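Local coordinates for protein gamma-glutamyltranspeptidase (Ggt) (Helicobacter pylori 26695, PDB 5BPK) that probably transfers or hydrolytically releases the gamma-glutamyl group of glutathione and related compounds, working as an N-terminal nucleophile (Ntn) hydrolase, at residues E40-F44 and K68-S72; V85-S91 and D163-V169; Q103-N107 and A118-F124. One frame throughout, in Å; residues are numbered along the deposited sequence. Where two conformers were deposited one is given.

Overall arrangement
Interaction 1 sits at the substrate pocket, where two loop segments supply Glu40, Asp43 and Ser72 to the bound inhibitor. Interactions 2 and 3 lie on the other side of the chain's centre, with centres about 25 and 27 Å from that of interaction 1. The nearest atoms of interactions 1 and 2 are still about 8 Å apart, and the side chain of Ser91 comes to about 7 Å from the ligand. Interactions 2 and 3 touch, their centres about 12 Å apart: helix 96-109 directly follows strand 84-89 and packs back on it, Val104 against Val89, while Val164 meets Val119 and Arg123. Together they join the sheet to a helical layer.

Interaction 1 (E40-F44 and K68-S72); sequences EMDDF and KRPLS. With 4UD ((2S)-amino[(5S)-4,5-dihydro-1,2-oxazol-5-yl]acetic acid), chain O.
Phe44 lays one face of its ring on Pro70. The CB of Pro70 stands 3.6 Å from the ring centroid and only 10° off the ring normal, a CH-pi contact aimed at the middle of the ring. With CG of Phe44 anti to its own carbonyl carbon (chi1 -76°), the ring is set beside the backbone N and its face lies over Pro70 CB. The periphery of the ring is occupied too: Lys68 O approaches near the ring plane, 3.3 Å from Phe44 CZ. Proline suits this place because it offers a rigid apolar plate, whose CG also rests 3.6 Å from Glu40 O. The aliphatic part of Lys68 runs extended past the ring, taking its ammonium group away to the carbonyls of Ala61 and Ala63.

The residues 40-43 form a 3-10 turn, closed by the bond from Asp43 N to Glu40 O, and this brings two carboxylates to one side. The packing borders the ligand pocket of this Ntn hydrolase, probably the site of the gamma-glutamyl group, here occupied by a compound related to acivicin. Asp43 OD2 accepts a hydrogen bond of 2.7 Å from the inhibitor's amino nitrogen N7, and Glu40 OE2 accepts a weak one from the same atom. Both acids also form salt bridges with Arg103 of the neighbouring chain, Glu40 OE2 to NH1 and Asp43 OD2 to NH2. From the other segment Ser72 reaches in, its OG anti to the backbone N, and donates a 2.6 Å bond to the inhibitor's carboxylate oxygen O9. Its hydroxyl is positioned by a further bond with Met74 N. Near the turn, Asp43 CB touches Leu71 O at 3.4 Å, and Asn62 ties the backbones together, its amide bonding Asp43 O through ND2 and Leu71 N through OD1.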
# COMPACT_ATOMS: atom_id res chain seq x y z
N GLU B 40 -10.76 6.52 0.90
CA GLU B 40 -9.73 6.84 -0.08
C GLU B 40 -9.88 8.24 -0.68
O GLU B 40 -8.93 8.76 -1.27
CB GLU B 40 -9.69 5.80 -1.21
CG GLU B 40 -8.29 5.32 -1.57
CD GLU B 40 -7.71 4.40 -0.50
OE1 GLU B 40 -8.33 3.34 -0.21
OE2 GLU B 40 -6.65 4.74 0.04
N MET B 41 -11.04 8.87 -0.53
CA MET B 41 -11.19 10.25 -1.05
C MET B 41 -10.23 11.24 -0.39
O MET B 41 -9.89 12.23 -1.01
CB MET B 41 -12.63 10.75 -0.95
CG MET B 41 -13.63 9.92 -1.77
SD MET B 41 -13.39 10.01 -3.57
CE MET B 41 -14.04 11.65 -3.92
N ASP B 42 -9.78 10.96 0.83
CA ASP B 42 -8.78 11.81 1.50
C ASP B 42 -7.38 11.77 0.85
O ASP B 42 -6.49 12.54 1.22
CB ASP B 42 -8.66 11.46 2.99
CG ASP B 42 -7.85 12.49 3.78
OD1 ASP B 42 -8.34 13.64 3.91
OD2 ASP B 42 -6.73 12.17 4.24
N ASP B 43 -7.15 10.83 -0.06
CA ASP B 43 -5.90 10.82 -0.81
C ASP B 43 -5.89 11.82 -1.96
O ASP B 43 -4.83 12.06 -2.54
CB ASP B 43 -5.56 9.42 -1.31
CG ASP B 43 -4.91 8.55 -0.24
OD1 ASP B 43 -4.64 9.03 0.88
OD2 ASP B 43 -4.68 7.37 -0.55
N PHE B 44 -7.04 12.39 -2.30
CA PHE B 44 -7.08 13.59 -3.17
C PHE B 44 -6.61 14.81 -2.39
O PHE B 44 -6.68 14.84 -1.15
CB PHE B 44 -8.50 13.89 -3.67
CG PHE B 44 -8.97 12.99 -4.78
CD1 PHE B 44 -8.41 13.08 -6.05
CD2 PHE B 44 -10.01 12.08 -4.57
CE1 PHE B 44 -8.85 12.28 -7.09
CE2 PHE B 44 -10.46 11.28 -5.61
CZ PHE B 44 -9.88 11.37 -6.87
N LYS B 68 -12.01 10.03 -11.40
CA LYS B 68 -10.55 10.09 -11.27
C LYS B 68 -10.10 9.24 -10.07
O LYS B 68 -10.80 9.11 -9.09
CB LYS B 68 -10.12 11.54 -11.08
CG LYS B 68 -8.62 11.83 -11.11
CD LYS B 68 -8.38 13.33 -11.13
CE LYS B 68 -6.93 13.72 -10.98
NZ LYS B 68 -6.80 15.19 -10.74
N ARG B 69 -8.91 8.66 -10.17
CA ARG B 69 -8.37 7.83 -9.09
C ARG B 69 -7.46 8.69 -8.22
O ARG B 69 -6.57 9.35 -8.73
CB ARG B 69 -7.59 6.66 -9.71
CG ARG B 69 -8.46 5.71 -10.54
CD ARG B 69 -7.65 4.73 -11.42
NE ARG B 69 -8.55 4.23 -12.47
CZ ARG B 69 -9.10 3.02 -12.52
NH1 ARG B 69 -8.79 2.07 -11.65
NH2 ARG B 69 -9.96 2.75 -13.49
N PRO B 70 -7.68 8.69 -6.89
CA PRO B 70 -6.85 9.53 -6.03
C PRO B 70 -5.41 9.06 -5.99
O PRO B 70 -5.16 7.84 -5.97
CB PRO B 70 -7.50 9.38 -4.66
CG PRO B 70 -8.26 8.11 -4.72
CD PRO B 70 -8.73 7.99 -6.13
N LEU B 71 -4.47 10.00 -5.98
CA LEU B 71 -3.06 9.67 -5.94
C LEU B 71 -2.72 8.80 -4.73
O LEU B 71 -3.13 9.10 -3.62
CB LEU B 71 -2.21 10.94 -5.90
CG LEU B 71 -0.69 10.74 -5.99
CD1 LEU B 71 -0.31 10.24 -7.37
CD2 LEU B 71 0.04 12.02 -5.64
N SER B 72 -1.94 7.75 -4.98
CA SER B 72 -1.45 6.86 -3.93
C SER B 72 0.07 7.01 -3.74
O SER B 72 0.77 7.56 -4.59
CB SER B 72 -1.75 5.41 -4.32
OG SER B 72 -1.44 4.50 -3.27
C3 4UD O . -1.85 2.47 3.47
C4 4UD O . -2.41 3.79 1.77
C5 4UD O . -2.92 3.46 3.16
C6 4UD O . -2.73 5.20 1.26
C8 4UD O . -2.21 5.28 -0.15
O9 4UD O . -2.85 4.84 -1.08
O10 4UD O . -1.00 5.84 -0.41
N7 4UD O . -4.18 5.42 1.24
O2 4UD O . -0.99 3.68 1.85
N1 4UD O . -0.83 2.66 2.71

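Interaction 2 (V85-S91 and D163-V169); sequences VFLVVGS and DVNAIQV. With EDO (1,2-ethanediol), chain P.
Val88 and Ile167 form the hydrogen-bonded pair at the heart of two antiparallel strands, the middle two of four that this chain gives to a sheet of the Ntn-hydrolase fold. Val88 N reaches Ile167 O at 2.8 Å and Ile167 N returns the bond to Val88 O. These beta-branched residues suit an extended backbone, and their CB atoms lie 4.2 Å apart on the same face. Leu87 and Gln168 point together to the opposite face, where Leu87 CD2 rests on Gln168 CB at 3.7 Å. Next to them Phe86 and Gln168 run side by side, planes 54° apart, with Gln168 NE2 3.5 Å from Phe86 CZ. Phe86 and Leu87 both face Val79 on the neighbouring strand 77-81, a classic beta bulge.

Towards Ser91 the ladder opens. Gly90 O finds no polar partner in the model and meets Val164 CA instead, a CA-H...O contact. Val89 stays packed: chi1 of 63° leaves CG2 anti to the backbone N, where it touches Val164 CG1. Beyond, Ser91 OG replaces a backbone acceptor, taking a bond of 3.0 Å from Asp163 N.

At the other end Val169 N still bonds Phe86 O at 2.9 Å, but the side chains of Val85 and Val169, CG1 to CG2 3.9 Å, are partly exposed. There Val85 N donates to O1 of an ethanediol, probably from the crystallisation liquor, at 3.0 Å.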
# COMPACT_ATOMS: atom_id res chain seq x y z
N VAL B 85 13.29 -13.06 -10.86
CA VAL B 85 12.85 -12.50 -9.58
C VAL B 85 13.98 -12.58 -8.56
O VAL B 85 14.58 -13.65 -8.36
CB VAL B 85 11.60 -13.25 -9.06
CG1 VAL B 85 11.20 -12.76 -7.66
CG2 VAL B 85 10.44 -13.07 -10.04
N PHE B 86 14.27 -11.44 -7.95
CA PHE B 86 15.26 -11.31 -6.89
C PHE B 86 14.60 -10.89 -5.57
O PHE B 86 14.83 -11.51 -4.53
CB PHE B 86 16.37 -10.33 -7.31
CG PHE B 86 17.42 -10.08 -6.26
CD1 PHE B 86 18.23 -11.11 -5.81
CD2 PHE B 86 17.62 -8.80 -5.75
CE1 PHE B 86 19.22 -10.88 -4.85
CE2 PHE B 86 18.59 -8.56 -4.79
CZ PHE B 86 19.40 -9.60 -4.34
N LEU B 87 13.79 -9.82 -5.61
CA LEU B 87 13.02 -9.38 -4.45
C LEU B 87 11.56 -9.11 -4.79
O LEU B 87 11.26 -8.62 -5.88
CB LEU B 87 13.61 -8.09 -3.86
CG LEU B 87 15.05 -8.14 -3.34
CD1 LEU B 87 15.59 -6.72 -3.06
CD2 LEU B 87 15.14 -9.01 -2.07
N VAL B 88 10.68 -9.43 -3.85
CA VAL B 88 9.27 -9.04 -3.90
C VAL B 88 9.02 -8.28 -2.60
O VAL B 88 9.21 -8.82 -1.51
CB VAL B 88 8.34 -10.26 -4.02
CG1 VAL B 88 6.90 -9.82 -4.36
CG2 VAL B 88 8.87 -11.24 -5.07
N VAL B 89 8.64 -7.02 -2.71
CA VAL B 89 8.61 -6.15 -1.55
C VAL B 89 7.52 -5.08 -1.64
O VAL B 89 7.12 -4.67 -2.72
CB VAL B 89 10.01 -5.52 -1.33
CG1 VAL B 89 10.38 -4.65 -2.50
CG2 VAL B 89 10.09 -4.78 -0.00
N GLY B 90 7.04 -4.66 -0.48
CA GLY B 90 6.06 -3.59 -0.38
C GLY B 90 5.71 -3.37 1.08
O GLY B 90 6.18 -4.12 1.95
N SER B 91 4.92 -2.34 1.34
CA SER B 91 4.55 -1.96 2.70
C SER B 91 3.36 -1.02 2.71
O SER B 91 3.14 -0.30 1.73
CB SER B 91 5.72 -1.22 3.36
OG SER B 91 5.45 -0.89 4.71
N ASP B 163 5.19 -2.02 7.48
CA ASP B 163 4.94 -3.44 7.78
C ASP B 163 5.22 -4.22 6.49
O ASP B 163 4.33 -4.52 5.71
CB ASP B 163 3.52 -3.65 8.29
CG ASP B 163 3.22 -5.11 8.60
OD1 ASP B 163 4.15 -5.93 8.60
OD2 ASP B 163 2.03 -5.44 8.81
N VAL B 164 6.50 -4.49 6.28
CA VAL B 164 6.98 -5.11 5.07
C VAL B 164 6.87 -6.63 5.12
O VAL B 164 7.31 -7.26 6.08
CB VAL B 164 8.45 -4.73 4.82
CG1 VAL B 164 9.01 -5.45 3.57
CG2 VAL B 164 8.61 -3.21 4.71
N ASN B 165 6.26 -7.20 4.09
CA ASN B 165 6.30 -8.62 3.84
C ASN B 165 7.06 -8.78 2.54
O ASN B 165 6.64 -8.26 1.50
CB ASN B 165 4.89 -9.18 3.78
CG ASN B 165 4.19 -9.06 5.11
OD1 ASN B 165 4.68 -9.59 6.11
ND2 ASN B 165 3.08 -8.33 5.14
N ALA B 166 8.21 -9.45 2.61
CA ALA B 166 9.14 -9.48 1.50
C ALA B 166 9.71 -10.88 1.26
O ALA B 166 9.82 -11.70 2.19
CB ALA B 166 10.25 -8.47 1.73
N ILE B 167 10.07 -11.13 0.01
CA ILE B 167 10.67 -12.40 -0.42
C ILE B 167 11.93 -12.11 -1.21
O ILE B 167 11.95 -11.17 -2.02
CB ILE B 167 9.71 -13.22 -1.32
CG1 ILE B 167 8.43 -13.59 -0.57
CG2 ILE B 167 10.41 -14.48 -1.84
CD1 ILE B 167 7.29 -14.10 -1.48
N GLN B 168 12.98 -12.87 -0.93
CA GLN B 168 14.17 -12.90 -1.75
C GLN B 168 14.30 -14.28 -2.38
O GLN B 168 14.12 -15.31 -1.71
CB GLN B 168 15.42 -12.55 -0.94
CG GLN B 168 16.71 -12.51 -1.74
CD GLN B 168 17.93 -12.23 -0.90
OE1 GLN B 168 18.15 -12.87 0.13
NE2 GLN B 168 18.75 -11.28 -1.33
N VAL B 169 14.63 -14.31 -3.67
CA VAL B 169 14.76 -15.56 -4.41
C VAL B 169 16.20 -15.66 -4.93
O VAL B 169 16.71 -14.73 -5.57
CB VAL B 169 13.77 -15.66 -5.57
CG1 VAL B 169 13.89 -17.00 -6.27
CG2 VAL B 169 12.35 -15.46 -5.07
C1 EDO P . 11.50 -14.97 -12.75
O1 EDO P . 12.37 -15.75 -11.90
C2 EDO P . 11.14 -15.72 -14.03
O2 EDO P . 11.29 -14.89 -15.20

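Interaction 3 (Q103-N107 and A118-F124); sequences QVISN and AVSAPRF. With EDO (1,2-ethanediol), chain R; EDO (1,2-ethanediol), chain V; EDO (1,2-ethanediol), chain H.
Val104 and Ala118 bring the two helices close, their CA atoms 5.1 Å apart, while beyond Ala121, the first residue to leave helical geometry, the chain runs on past Gln103. Alanine allows this closeness, because its single methyl fits against both Val104 O and the CB of Asn107. Asn107 then uses its amide: ND2 donates to Ala118 O over 3.1 Å, with the acceptor practically in the amide plane and the donor on a lone pair of the carbonyl. The same nitrogen gives a second bond to a water that probably passes a bond on to Pro122 O, which would link the amide to the chain leaving helix 115-120 as well as to its last turn.

These helices belong to a helical layer that packs on one of the two sheets of the alpha-beta-beta-alpha Ntn fold, and Val104 faces that sheet, its CG1 touching Val89. Its CG2 lies 3.9 Å from Arg123 NH2, whose guanidinium is held through NH1 by Asp183 and Met161 O.

Gln103 reads both backbone polar groups of Phe124, a two-bond pairing to which a primary amide, donor and acceptor together, is well suited. Phe124 N donates to Gln103 OE1 at 2.8 Å, nearly straight at 167° and on a lone pair. Gln103 NE2 donates to Phe124 O in a more bent bond, with the acceptor tilted from the amide plane; Thr99 O takes a further bond from NE2. A water 2.7 Å from Gln103 OE1 is probably a second donor to it. Phe124 has CG between its backbone N and carbonyl carbon (chi1 62°), which brings the ring obliquely beside the glutamine amide, planes 51° apart: OE1 lies over one face, 3.2 Å from Phe124 CD2, and CD stands offset toward the rim.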
# COMPACT_ATOMS: atom_id res chain seq x y z
N GLN B 103 14.39 1.62 1.56
CA GLN B 103 15.38 1.22 2.55
C GLN B 103 15.58 -0.29 2.54
O GLN B 103 16.72 -0.76 2.60
CB GLN B 103 15.00 1.77 3.94
CG GLN B 103 15.29 3.27 4.03
CD GLN B 103 14.74 3.93 5.27
OE1 GLN B 103 15.43 4.04 6.30
NE2 GLN B 103 13.47 4.36 5.20
N VAL B 104 14.50 -1.06 2.43
CA VAL B 104 14.61 -2.52 2.39
C VAL B 104 15.43 -2.95 1.18
O VAL B 104 16.36 -3.76 1.29
CB VAL B 104 13.23 -3.21 2.40
CG1 VAL B 104 13.37 -4.72 2.19
CG2 VAL B 104 12.49 -2.91 3.70
N ILE B 105 15.11 -2.37 0.02
CA ILE B 105 15.83 -2.68 -1.20
C ILE B 105 17.33 -2.32 -1.10
O ILE B 105 18.19 -3.13 -1.47
CB ILE B 105 15.20 -1.99 -2.43
CG1 ILE B 105 13.80 -2.56 -2.68
CG2 ILE B 105 16.10 -2.17 -3.66
CD1 ILE B 105 13.02 -1.83 -3.75
N SER B 106 17.62 -1.12 -0.62
CA SER B 106 19.00 -0.67 -0.43
C SER B 106 19.73 -1.55 0.56
O SER B 106 20.90 -1.87 0.36
CB SER B 106 19.00 0.78 0.06
OG SER B 106 20.30 1.23 0.42
N ASN B 107 19.06 -1.93 1.65
CA ASN B 107 19.70 -2.78 2.66
C ASN B 107 20.20 -4.10 2.06
O ASN B 107 21.28 -4.58 2.41
CB ASN B 107 18.76 -3.04 3.83
CG ASN B 107 18.58 -1.82 4.73
OD1 ASN B 107 19.38 -0.87 4.69
ND2 ASN B 107 17.51 -1.84 5.54
N ALA B 118 17.24 -6.91 6.40
CA ALA B 118 16.83 -5.75 5.61
C ALA B 118 15.49 -5.18 6.09
O ALA B 118 15.30 -3.96 6.07
CB ALA B 118 16.76 -6.11 4.13
N VAL B 119 14.57 -6.07 6.48
CA VAL B 119 13.26 -5.65 6.99
C VAL B 119 13.30 -5.12 8.45
O VAL B 119 12.68 -4.10 8.76
CB VAL B 119 12.22 -6.78 6.85
CG1 VAL B 119 10.91 -6.45 7.59
CG2 VAL B 119 11.95 -7.08 5.36
N SER B 120 14.01 -5.82 9.33
CA SER B 120 14.07 -5.42 10.74
C SER B 120 14.85 -4.13 10.96
O SER B 120 14.58 -3.40 11.92
CB SER B 120 14.68 -6.53 11.58
OG SER B 120 13.80 -7.64 11.65
N ALA B 121 15.82 -3.85 10.09
CA ALA B 121 16.71 -2.69 10.26
C ALA B 121 15.92 -1.40 10.50
O ALA B 121 14.92 -1.15 9.80
CB ALA B 121 17.62 -2.53 9.05
N PRO B 122 16.35 -0.59 11.48
CA PRO B 122 15.67 0.67 11.72
C PRO B 122 15.59 1.56 10.47
O PRO B 122 16.50 1.53 9.64
CB PRO B 122 16.54 1.33 12.79
CG PRO B 122 17.01 0.16 13.60
CD PRO B 122 17.33 -0.89 12.55
N ARG B 123 14.51 2.32 10.38
CA ARG B 123 14.17 3.13 9.21
C ARG B 123 14.15 4.61 9.56
O ARG B 123 13.81 4.97 10.69
CB ARG B 123 12.79 2.73 8.68
CG ARG B 123 12.80 1.38 8.01
CD ARG B 123 11.36 0.81 7.82
NE ARG B 123 11.48 -0.61 7.49
CZ ARG B 123 10.51 -1.52 7.57
NH1 ARG B 123 9.30 -1.20 7.99
NH2 ARG B 123 10.79 -2.77 7.25
N PHE B 124 14.52 5.46 8.59
CA PHE B 124 14.38 6.91 8.72
C PHE B 124 13.46 7.40 7.60
O PHE B 124 13.12 6.64 6.70
CB PHE B 124 15.73 7.65 8.67
CG PHE B 124 16.49 7.47 7.39
CD1 PHE B 124 16.31 8.34 6.32
CD2 PHE B 124 17.35 6.40 7.24
CE1 PHE B 124 17.00 8.15 5.13
CE2 PHE B 124 18.03 6.19 6.06
CZ PHE B 124 17.86 7.07 5.00
C1 EDO R . 17.47 4.73 11.20
O1 EDO R . 18.49 5.53 10.58
C2 EDO R . 16.66 5.58 12.18
O2 EDO R . 15.57 4.86 12.80
C1 EDO V . 20.30 4.23 2.13
O1 EDO V . 19.84 2.92 2.49
C2 EDO V . 20.62 5.08 3.36
O2 EDO V . 21.80 4.57 3.97
C1 EDO H . 14.75 -9.18 16.02
O1 EDO H . 13.64 -9.46 16.89
C2 EDO H . 14.26 -8.89 14.59
O2 EDO H . 14.32 -10.06 13.74
O HOH W 1 17.76 2.78 6.83
O HOH W 2 16.24 0.29 7.09